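Local coordinates for protein sulfhydryl oxidase 1 (Homo sapiens, PDB 3LLK) that probably oxidises thiols of substrate proteins to disulfides with a bound flavin, handing the electrons to molecular oxygen, at residues L243-L246 and K247-S251. Residues are numbered along the deposited sequence; the frame is centred on the assembly and turned at random.
With FAD (flavin-adenine dinucleotide), chain D.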
ATOM      1  N   LEU A 243      -0.856 -13.262  12.341  1.00 27.24           N
ATOM      2  CA  LEU A 243       0.223 -13.256  11.351  1.00 28.21           C
ATOM      3  C   LEU A 243      -0.092 -14.227  10.213  1.00 29.03           C
ATOM      4  O   LEU A 243       0.075 -13.893   9.039  1.00 30.29           O
ATOM      5  CB  LEU A 243       1.563 -13.633  12.004  1.00 29.50           C
ATOM      6  CG  LEU A 243       2.776 -13.656  11.060  1.00 29.00           C
ATOM      7  CD1 LEU A 243       2.985 -12.257  10.448  1.00 27.87           C
ATOM      8  CD2 LEU A 243       4.017 -14.107  11.832  1.00 29.62           C
ATOM      9  N   ASN A 244      -0.554 -15.427  10.561  1.00 30.68           N
ATOM     10  CA  ASN A 244      -0.892 -16.428   9.560  1.00 28.85           C
ATOM     11  C   ASN A 244      -2.046 -15.946   8.694  1.00 28.87           C
ATOM     12  O   ASN A 244      -2.018 -16.093   7.474  1.00 26.40           O
ATOM     13  CB  ASN A 244      -1.274 -17.756  10.220  1.00 35.54           C
ATOM     14  CG  ASN A 244      -0.090 -18.450  10.867  1.00 40.73           C
ATOM     15  OD1 ASN A 244       0.975 -18.581  10.262  1.00 43.88           O
ATOM     16  ND2 ASN A 244      -0.271 -18.907  12.101  1.00 44.96           N
ATOM     17  N   PHE A 245      -3.071 -15.371   9.314  1.00 26.73           N
ATOM     18  CA  PHE A 245      -4.189 -14.885   8.520  1.00 26.77           C
ATOM     19  C   PHE A 245      -3.683 -13.824   7.545  1.00 24.68           C
ATOM     20  O   PHE A 245      -4.047 -13.825   6.372  1.00 25.72           O
ATOM     21  CB  PHE A 245      -5.285 -14.273   9.399  1.00 26.76           C
ATOM     22  CG  PHE A 245      -6.332 -13.526   8.614  1.00 27.48           C
ATOM     23  CD1 PHE A 245      -7.319 -14.211   7.913  1.00 28.08           C
ATOM     24  CD2 PHE A 245      -6.289 -12.135   8.524  1.00 28.08           C
ATOM     25  CE1 PHE A 245      -8.252 -13.524   7.129  1.00 28.50           C
ATOM     26  CE2 PHE A 245      -7.208 -11.441   7.750  1.00 29.46           C
ATOM     27  CZ  PHE A 245      -8.196 -12.138   7.046  1.00 29.01           C
ATOM     28  N   LEU A 246      -2.837 -12.923   8.028  1.00 23.65           N
ATOM     29  CA  LEU A 246      -2.312 -11.866   7.160  1.00 23.00           C
ATOM     30  C   LEU A 246      -1.567 -12.464   5.954  1.00 23.77           C
ATOM     31  O   LEU A 246      -1.775 -12.050   4.809  1.00 22.60           O
ATOM     32  CB  LEU A 246      -1.406 -10.930   7.970  1.00 18.47           C
ATOM     33  CG  LEU A 246      -2.104 -10.063   9.031  1.00 20.11           C
ATOM     34  CD1 LEU A 246      -1.069  -9.464   9.957  1.00 19.02           C
ATOM     35  CD2 LEU A 246      -2.920  -8.948   8.367  1.00 21.02           C
ATOM     36  N   LYS A 247      -0.720 -13.457   6.207  1.00 26.02           N
ATOM     37  CA  LYS A 247       0.035 -14.099   5.132  1.00 25.52           C
ATOM     38  C   LYS A 247      -0.896 -14.782   4.132  1.00 27.32           C
ATOM     39  O   LYS A 247      -0.610 -14.826   2.935  1.00 26.83           O
ATOM     40  CB  LYS A 247       1.029 -15.105   5.710  1.00 27.15           C
ATOM     41  CG  LYS A 247       2.213 -14.460   6.436  1.00 29.49           C
ATOM     42  CD  LYS A 247       3.105 -15.522   7.096  1.00 31.14           C
ATOM     43  CE  LYS A 247       4.275 -14.918   7.863  1.00 29.94           C
ATOM     44  NZ  LYS A 247       5.445 -14.647   6.985  1.00 31.85           N
ATOM     45  N   ALA A 248      -2.018 -15.299   4.622  1.00 27.73           N
ATOM     46  CA  ALA A 248      -2.996 -15.953   3.761  1.00 26.96           C
ATOM     47  C   ALA A 248      -3.829 -14.928   2.993  1.00 27.43           C
ATOM     48  O   ALA A 248      -4.080 -15.086   1.800  1.00 30.41           O
ATOM     49  CB  ALA A 248      -3.921 -16.840   4.599  1.00 26.59           C
ATOM     50  N   HIS A 249      -4.259 -13.876   3.686  1.00 27.51           N
ATOM     51  CA  HIS A 249      -5.096 -12.845   3.079  1.00 25.43           C
ATOM     52  C   HIS A 249      -4.383 -12.050   1.983  1.00 25.40           C
ATOM     53  O   HIS A 249      -4.896 -11.899   0.865  1.00 24.99           O
ATOM     54  CB  HIS A 249      -5.608 -11.894   4.166  1.00 23.81           C
ATOM     55  CG  HIS A 249      -6.565 -10.867   3.658  1.00 24.54           C
ATOM     56  ND1 HIS A 249      -7.910 -11.118   3.490  1.00 26.27           N
ATOM     57  CD2 HIS A 249      -6.365  -9.597   3.228  1.00 24.53           C
ATOM     58  CE1 HIS A 249      -8.496 -10.050   2.981  1.00 24.89           C
ATOM     59  NE2 HIS A 249      -7.581  -9.113   2.812  1.00 21.62           N
ATOM     60  N   PHE A 250      -3.201 -11.539   2.297  1.00 23.55           N
ATOM     61  CA  PHE A 250      -2.435 -10.771   1.321  1.00 25.03           C
ATOM     62  C   PHE A 250      -1.476 -11.666   0.537  1.00 26.33           C
ATOM     63  O   PHE A 250      -0.260 -11.487   0.594  1.00 26.55           O
ATOM     64  CB  PHE A 250      -1.657  -9.661   2.035  1.00 25.28           C
ATOM     65  CG  PHE A 250      -2.539  -8.647   2.708  1.00 23.30           C
ATOM     66  CD1 PHE A 250      -3.268  -7.732   1.954  1.00 23.87           C
ATOM     67  CD2 PHE A 250      -2.634  -8.598   4.091  1.00 23.42           C
ATOM     68  CE1 PHE A 250      -4.080  -6.775   2.573  1.00 21.91           C
ATOM     69  CE2 PHE A 250      -3.443  -7.644   4.724  1.00 25.34           C
ATOM     70  CZ  PHE A 250      -4.169  -6.730   3.954  1.00 23.02           C
ATOM     71  N   SER A 251      -2.034 -12.629  -0.191  1.00 26.86           N
ATOM     72  CA  SER A 251      -1.235 -13.562  -0.988  1.00 28.08           C
ATOM     73  C   SER A 251      -1.758 -13.616  -2.422  1.00 27.50           C
ATOM     74  O   SER A 251      -2.943 -13.388  -2.674  1.00 26.70           O
ATOM     75  CB  SER A 251      -1.286 -14.969  -0.377  1.00 29.78           C
ATOM     76  OG  SER A 251      -2.574 -15.537  -0.538  1.00 33.28           O
TER
HETATM   77  PA  FAD D 550      -9.083   1.339   4.659  1.00 31.41           P
HETATM   78  O1A FAD D 550      -8.588   2.142   3.506  1.00 29.19           O
HETATM   79  O2A FAD D 550      -8.774   1.673   6.075  1.00 31.66           O
HETATM   80  O5B FAD D 550      -8.720  -0.175   4.469  1.00 31.46           O
HETATM   81  C5B FAD D 550      -8.438  -0.818   3.224  1.00 27.32           C
HETATM   82  C4B FAD D 550      -8.899  -2.228   3.483  1.00 27.49           C
HETATM   83  O4B FAD D 550      -7.737  -2.907   4.033  1.00 24.24           O
HETATM   84  C3B FAD D 550     -10.202  -2.700   4.165  1.00 26.44           C
HETATM   85  O3B FAD D 550     -11.375  -2.687   3.354  1.00 29.86           O
HETATM   86  C2B FAD D 550      -9.759  -3.991   4.687  1.00 27.18           C
HETATM   87  O2B FAD D 550      -9.915  -5.073   3.822  1.00 30.86           O
HETATM   88  C1B FAD D 550      -8.260  -3.836   4.988  1.00 25.77           C
HETATM   89  N9A FAD D 550      -7.836  -3.458   6.299  1.00 23.45           N
HETATM   90  C8A FAD D 550      -8.457  -2.714   7.338  1.00 22.50           C
HETATM   91  N7A FAD D 550      -7.786  -2.591   8.435  1.00 22.75           N
HETATM   92  C5A FAD D 550      -6.630  -3.304   8.146  1.00 23.05           C
HETATM   93  C6A FAD D 550      -5.517  -3.580   8.963  1.00 23.17           C
HETATM   94  N6A FAD D 550      -5.421  -3.182  10.238  1.00 22.28           N
HETATM   95  N1A FAD D 550      -4.474  -4.343   8.472  1.00 25.55           N
HETATM   96  C2A FAD D 550      -4.491  -4.915   7.237  1.00 26.47           C
HETATM   97  N3A FAD D 550      -5.598  -4.647   6.417  1.00 24.86           N
HETATM   98  C4A FAD D 550      -6.647  -3.824   6.933  1.00 23.28           C
HETATM   99  N1  FAD D 550      -7.783   9.448   6.750  1.00 70.69           N
HETATM  100  C2  FAD D 550      -8.231  10.432   7.607  1.00 71.00           C
HETATM  101  O2  FAD D 550      -9.384  10.853   7.417  1.00 71.23           O
HETATM  102  N3  FAD D 550      -7.266  10.741   8.557  1.00 70.53           N
HETATM  103  C4  FAD D 550      -5.972  10.185   8.711  1.00 70.71           C
HETATM  104  O4  FAD D 550      -5.192  10.622   9.620  1.00 70.86           O
HETATM  105  C4X FAD D 550      -5.620   9.210   7.801  1.00 70.51           C
HETATM  106  N5  FAD D 550      -4.298   8.659   7.801  1.00 69.87           N
HETATM  107  C5X FAD D 550      -3.823   7.739   6.828  1.00 70.31           C
HETATM  108  C6  FAD D 550      -2.467   7.363   6.871  1.00 70.47           C
HETATM  109  C7  FAD D 550      -2.004   6.422   5.907  1.00 70.48           C
HETATM  110  C7M FAD D 550      -0.522   6.062   6.014  1.00 71.00           C
HETATM  111  C8  FAD D 550      -2.881   5.871   4.925  1.00 69.25           C
HETATM  112  C8M FAD D 550      -2.594   4.842   3.850  1.00 68.96           C
HETATM  113  C9  FAD D 550      -4.209   6.296   4.894  1.00 69.41           C
HETATM  114  C9A FAD D 550      -4.755   7.263   5.778  1.00 69.59           C
HETATM  115  N10 FAD D 550      -6.114   7.844   5.944  1.00 68.94           N
HETATM  116  C10 FAD D 550      -6.557   8.827   6.790  1.00 69.87           C
HETATM  117  C1' FAD D 550      -7.142   7.211   5.181  1.00 66.52           C
HETATM  118  C2' FAD D 550      -7.885   6.061   5.790  1.00 64.01           C
HETATM  119  O2' FAD D 550      -6.988   5.229   6.568  1.00 60.22           O
HETATM  120  C3' FAD D 550      -8.655   5.154   4.880  1.00 62.75           C
HETATM  121  O3' FAD D 550      -7.803   4.655   3.857  1.00 59.98           O
HETATM  122  C4' FAD D 550      -9.977   5.611   4.288  1.00 61.99           C
HETATM  123  O4' FAD D 550     -10.766   6.334   5.279  1.00 63.31           O
HETATM  124  C5' FAD D 550     -10.801   4.621   3.584  1.00 58.69           C
HETATM  125  O5' FAD D 550     -11.222   3.665   4.559  1.00 53.40           O
HETATM  126  P   FAD D 550     -11.798   2.259   4.239  1.00 51.79           P
HETATM  127  O1P FAD D 550     -12.858   2.103   5.236  1.00 54.35           O
HETATM  128  O2P FAD D 550     -12.230   2.113   2.824  1.00 51.54           O
HETATM  129  O3P FAD D 550     -10.659   1.152   4.502  1.00 41.96           O
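Phe-245 and His-249, one turn apart near the C-terminal end of helix 239-249, send their side chains the same way. With CG anti to the backbone N (chi1 169°), Phe-245 swings its ring along the helix and brings one face against His-249 CB, 4.1 Å from the ring centroid: a CH-pi contact. The rings themselves meet obliquely, Phe-245 CZ lying 3.7 Å from His-249 ND1, and Trp-218 packs against both.

Leu-246 and Phe-250 lie side by side, pointing the same way, on the adenine side of the helix. Leu-246 CD2 reaches the phenyl edge, 3.9 Å from Phe-250 CE2, while His-249 CD2 sits over the centre of one face of that ring. The adenine also meets the edge, with FAD N3A 3.5 Å from Phe-250 CZ. Leu-243 CG rests 3.7 Å from Lys-247 CE; the bend at chi4 (-85°) turns NZ to its hydrogen bond with Asn-186 OD1, on helix 185-203.

The last helical bond, Phe-250 N to Leu-246 O, is 2.9 Å long and nearly straight (168°). Phe-250 then centres an inverse gamma turn, and Ser-251 OG donates to Ala-248 O at 2.8 Å. With His-249 over one face and Leu-246 at its edge, the Phe-250 ring is constrained, presenting an apolar edge to the adenine within the FAD pocket.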